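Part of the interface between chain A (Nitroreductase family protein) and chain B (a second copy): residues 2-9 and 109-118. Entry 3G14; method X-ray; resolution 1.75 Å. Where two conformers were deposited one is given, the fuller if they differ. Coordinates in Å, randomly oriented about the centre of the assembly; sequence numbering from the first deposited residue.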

# COMPACT_ATOMS: atom_id res chain seq x y z
N MSE A 2 5.82 -18.89 -5.64
CA MSE A 2 6.95 -17.94 -5.79
C MSE A 2 7.41 -17.42 -4.43
O MSE A 2 6.58 -17.20 -3.52
N GLU A 3 8.71 -17.17 -4.32
CA GLU A 3 9.29 -16.55 -3.13
C GLU A 3 8.85 -15.10 -3.06
O GLU A 3 8.62 -14.46 -4.09
N PHE A 4 8.73 -14.60 -1.83
CA PHE A 4 8.24 -13.25 -1.64
C PHE A 4 9.04 -12.19 -2.40
O PHE A 4 8.48 -11.37 -3.13
N TYR A 5 10.35 -12.19 -2.22
CA TYR A 5 11.17 -11.16 -2.84
C TYR A 5 11.04 -11.27 -4.39
O TYR A 5 11.03 -10.27 -5.10
N GLU A 6 10.90 -12.50 -4.90
CA GLU A 6 10.80 -12.70 -6.34
C GLU A 6 9.54 -12.05 -6.91
O GLU A 6 9.57 -11.49 -8.00
N VAL A 7 8.42 -12.15 -6.19
CA VAL A 7 7.16 -11.45 -6.56
C VAL A 7 7.37 -9.92 -6.60
O VAL A 7 7.02 -9.25 -7.56
N ILE A 8 7.96 -9.37 -5.56
CA ILE A 8 8.28 -7.95 -5.57
C ILE A 8 9.06 -7.55 -6.83
O ILE A 8 8.71 -6.56 -7.48
N LYS A 9 10.09 -8.32 -7.17
CA LYS A 9 10.94 -8.00 -8.32
C LYS A 9 10.25 -8.21 -9.65
O LYS A 9 10.51 -7.48 -10.61
N GLU B 109 3.77 -0.49 2.71
CA GLU B 109 3.32 -1.89 2.84
C GLU B 109 4.41 -2.85 2.30
O GLU B 109 4.51 -4.01 2.77
N HIS B 110 5.21 -2.40 1.31
CA HIS B 110 6.37 -3.18 0.88
C HIS B 110 7.40 -3.31 2.03
O HIS B 110 7.98 -4.39 2.23
N ILE B 111 7.58 -2.22 2.80
CA ILE B 111 8.47 -2.24 4.00
C ILE B 111 7.96 -3.29 4.98
O ILE B 111 8.70 -4.19 5.42
N VAL B 112 6.67 -3.16 5.30
CA VAL B 112 6.00 -4.04 6.27
C VAL B 112 6.04 -5.51 5.84
O VAL B 112 6.45 -6.39 6.61
N LEU B 113 5.63 -5.78 4.60
CA LEU B 113 5.69 -7.16 4.14
C LEU B 113 7.12 -7.69 4.00
O LEU B 113 7.42 -8.86 4.31
N GLY B 114 8.03 -6.84 3.54
CA GLY B 114 9.42 -7.23 3.46
C GLY B 114 10.04 -7.54 4.82
O GLY B 114 10.79 -8.52 4.96
N ALA B 115 9.71 -6.73 5.83
CA ALA B 115 10.12 -7.02 7.23
C ALA B 115 9.68 -8.40 7.65
O ALA B 115 10.47 -9.15 8.22
N THR B 116 8.41 -8.72 7.43
CA THR B 116 7.86 -10.03 7.74
C THR B 116 8.67 -11.16 7.07
O THR B 116 9.06 -12.14 7.71
N ASP B 117 8.91 -11.01 5.77
CA ASP B 117 9.77 -11.91 4.98
C ASP B 117 11.16 -12.12 5.58
O ASP B 117 11.71 -13.23 5.46
N GLU B 118 11.74 -11.07 6.16
CA GLU B 118 13.09 -11.12 6.75
C GLU B 118 13.09 -11.51 8.23
O GLU B 118 14.14 -11.56 8.87

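Packing of residues 4-9 of a chain A helix that continues later in the chain against a chain B helix that begins earlier in the chain (residues 109-117 here) in the nitroreductase family protein dimer. The two helices run roughly antiparallel, at 153°, and their axes come no closer than 10.9 Å, so the space between them is bridged by side chains rather than by touching backbones. The register places Phe A4 beside Asp B117 and Ile A8 beside His B110.

Phe A4 covers the most surface. Its CA-to-CB bond points toward chain B, and the t rotamer (chi1 -173°, chi2 82°) carries the ring along the B helix from Asp B117 toward Leu B113. The tip of the ring meets Leu B113, with Phe A4 CZ 3.3 Å from Leu B113 CB, a tight apolar contact; Leu B113 also points toward chain A, in the m,t rotamer, and its carbonyl O lies over one face of the ring. Phe A4 CE2 comes within 3.9 Å of Gly B114 N. Gly B114 has no side chain, and its amide is already bonded to the carbonyl of the preceding turn, Gly B114 N to His B110 O at 2.8 Å.

Asp B117, the second largest contributor, points toward chain A with chi1 in t. Its carboxylate reaches the base of the phenylalanine side chain, where Asp B117 OD1 lies 3.4 Å from Phe A4 CB. The same oxygen approaches a like charge: Asp B117 OD1 and Glu A3 OE2 are 3.3 Å apart, two acceptors that make no hydrogen bond to each other. Each is satisfied in another way. Glu A3, at the N-cap position with chi1 in t, accepts from the backbone of its own helix, Tyr A5 N to Glu A3 OE2 at 2.9 Å and nearly linear; Asp B117 OD1 is hydrogen-bonded elsewhere in the structure.

One turn beyond Phe A4, Ile A8 points toward chain B in the m,m rotamer. Its terminal methyl sits over a face of the imidazole of His B110, with Ile A8 CD1 3.8 Å from His B110 ND1 and 4.1 Å from the ring centroid, a CH-pi contact. The CA-to-CB bond of His B110 points sideways, but in the m rotamer (chi1 -77°) the ring end comes nearer to chain A; both ring nitrogens are hydrogen-bonded elsewhere in the structure.

No hydrogen bond crosses between the stretches. The 308 Å² buried, both sides summed, comes mainly from Phe A4, Asp B117, Ile A8, His B110 and Leu B113, so the carboxylate of Asp B117 takes part alongside the apolar groups.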

# COMPACT_ATOMS: atom_id res chain seq x y z
CB MSE A 2 6.53 -16.73 -6.64
CG MSE A 2 6.07 -17.07 -8.04
SE MSE A 2 5.82 -15.47 -9.07
CE MSE A 2 7.57 -14.73 -8.96
CB GLU A 3 10.82 -16.59 -3.17
CG GLU A 3 11.53 -16.39 -1.80
CD GLU A 3 12.01 -14.95 -1.55
OE1 GLU A 3 12.85 -14.49 -2.37
OE2 GLU A 3 11.56 -14.28 -0.55
CB PHE A 4 8.16 -12.87 -0.16
CG PHE A 4 7.50 -11.53 0.07
CD1 PHE A 4 6.10 -11.41 0.08
CD2 PHE A 4 8.26 -10.38 0.20
CE1 PHE A 4 5.50 -10.15 0.24
CE2 PHE A 4 7.65 -9.15 0.36
CZ PHE A 4 6.29 -9.04 0.38
CB TYR A 5 12.61 -11.30 -2.37
CG TYR A 5 13.53 -10.08 -2.47
CD1 TYR A 5 13.12 -8.87 -3.04
CD2 TYR A 5 14.84 -10.16 -2.00
CE1 TYR A 5 14.01 -7.76 -3.14
CE2 TYR A 5 15.73 -9.08 -2.10
CZ TYR A 5 15.31 -7.90 -2.67
OH TYR A 5 16.21 -6.85 -2.75
CB GLU A 6 10.86 -14.19 -6.69
CG GLU A 6 10.91 -14.45 -8.18
CD GLU A 6 12.23 -14.03 -8.83
OE1 GLU A 6 13.22 -13.68 -8.11
OE2 GLU A 6 12.29 -14.09 -10.08
CB VAL A 7 6.02 -11.83 -5.60
CG1 VAL A 7 4.72 -11.04 -5.91
CG2 VAL A 7 5.80 -13.38 -5.59
CB ILE A 8 9.09 -7.54 -4.31
CG1 ILE A 8 8.26 -7.79 -3.06
CG2 ILE A 8 9.46 -6.05 -4.37
CD1 ILE A 8 7.04 -6.97 -2.92
CB LYS A 9 12.20 -8.86 -8.33
CG LYS A 9 13.15 -8.65 -7.18
CD LYS A 9 14.23 -9.69 -7.25
CE LYS A 9 15.23 -9.54 -6.12
NZ LYS A 9 16.21 -10.66 -6.14
CB GLU B 109 1.96 -2.13 2.17
CG GLU B 109 1.35 -3.52 2.41
CD GLU B 109 1.07 -3.83 3.88
OE1 GLU B 109 1.37 -2.95 4.74
OE2 GLU B 109 0.58 -4.96 4.15
CB HIS B 110 7.02 -2.59 -0.41
CG HIS B 110 6.27 -2.90 -1.67
ND1 HIS B 110 6.90 -3.18 -2.87
CD2 HIS B 110 4.94 -2.89 -1.94
CE1 HIS B 110 5.98 -3.40 -3.81
NE2 HIS B 110 4.79 -3.21 -3.27
CB ILE B 111 8.48 -0.88 4.75
CG1 ILE B 111 9.03 0.25 3.87
CG2 ILE B 111 9.28 -0.98 6.08
CD1 ILE B 111 10.51 0.17 3.61
CB VAL B 112 4.55 -3.52 6.57
CG1 VAL B 112 3.66 -4.61 7.20
CG2 VAL B 112 4.61 -2.23 7.40
CB LEU B 113 4.93 -7.29 2.83
CG LEU B 113 3.44 -7.06 2.90
CD1 LEU B 113 2.92 -6.99 1.48
CD2 LEU B 113 2.71 -8.17 3.76
CB ALA B 115 9.56 -6.00 8.22
CB THR B 116 6.40 -10.14 7.31
OG1 THR B 116 5.64 -9.05 7.87
CG2 THR B 116 5.82 -11.49 7.74
CB ASP B 117 9.85 -11.36 3.54
CG ASP B 117 10.73 -12.16 2.63
OD1 ASP B 117 10.42 -13.33 2.38
OD2 ASP B 117 11.75 -11.62 2.17
CB GLU B 118 13.81 -9.77 6.56
CG GLU B 118 14.02 -9.31 5.11
CD GLU B 118 14.82 -10.25 4.24
OE1 GLU B 118 15.61 -11.03 4.77
OE2 GLU B 118 14.66 -10.16 2.99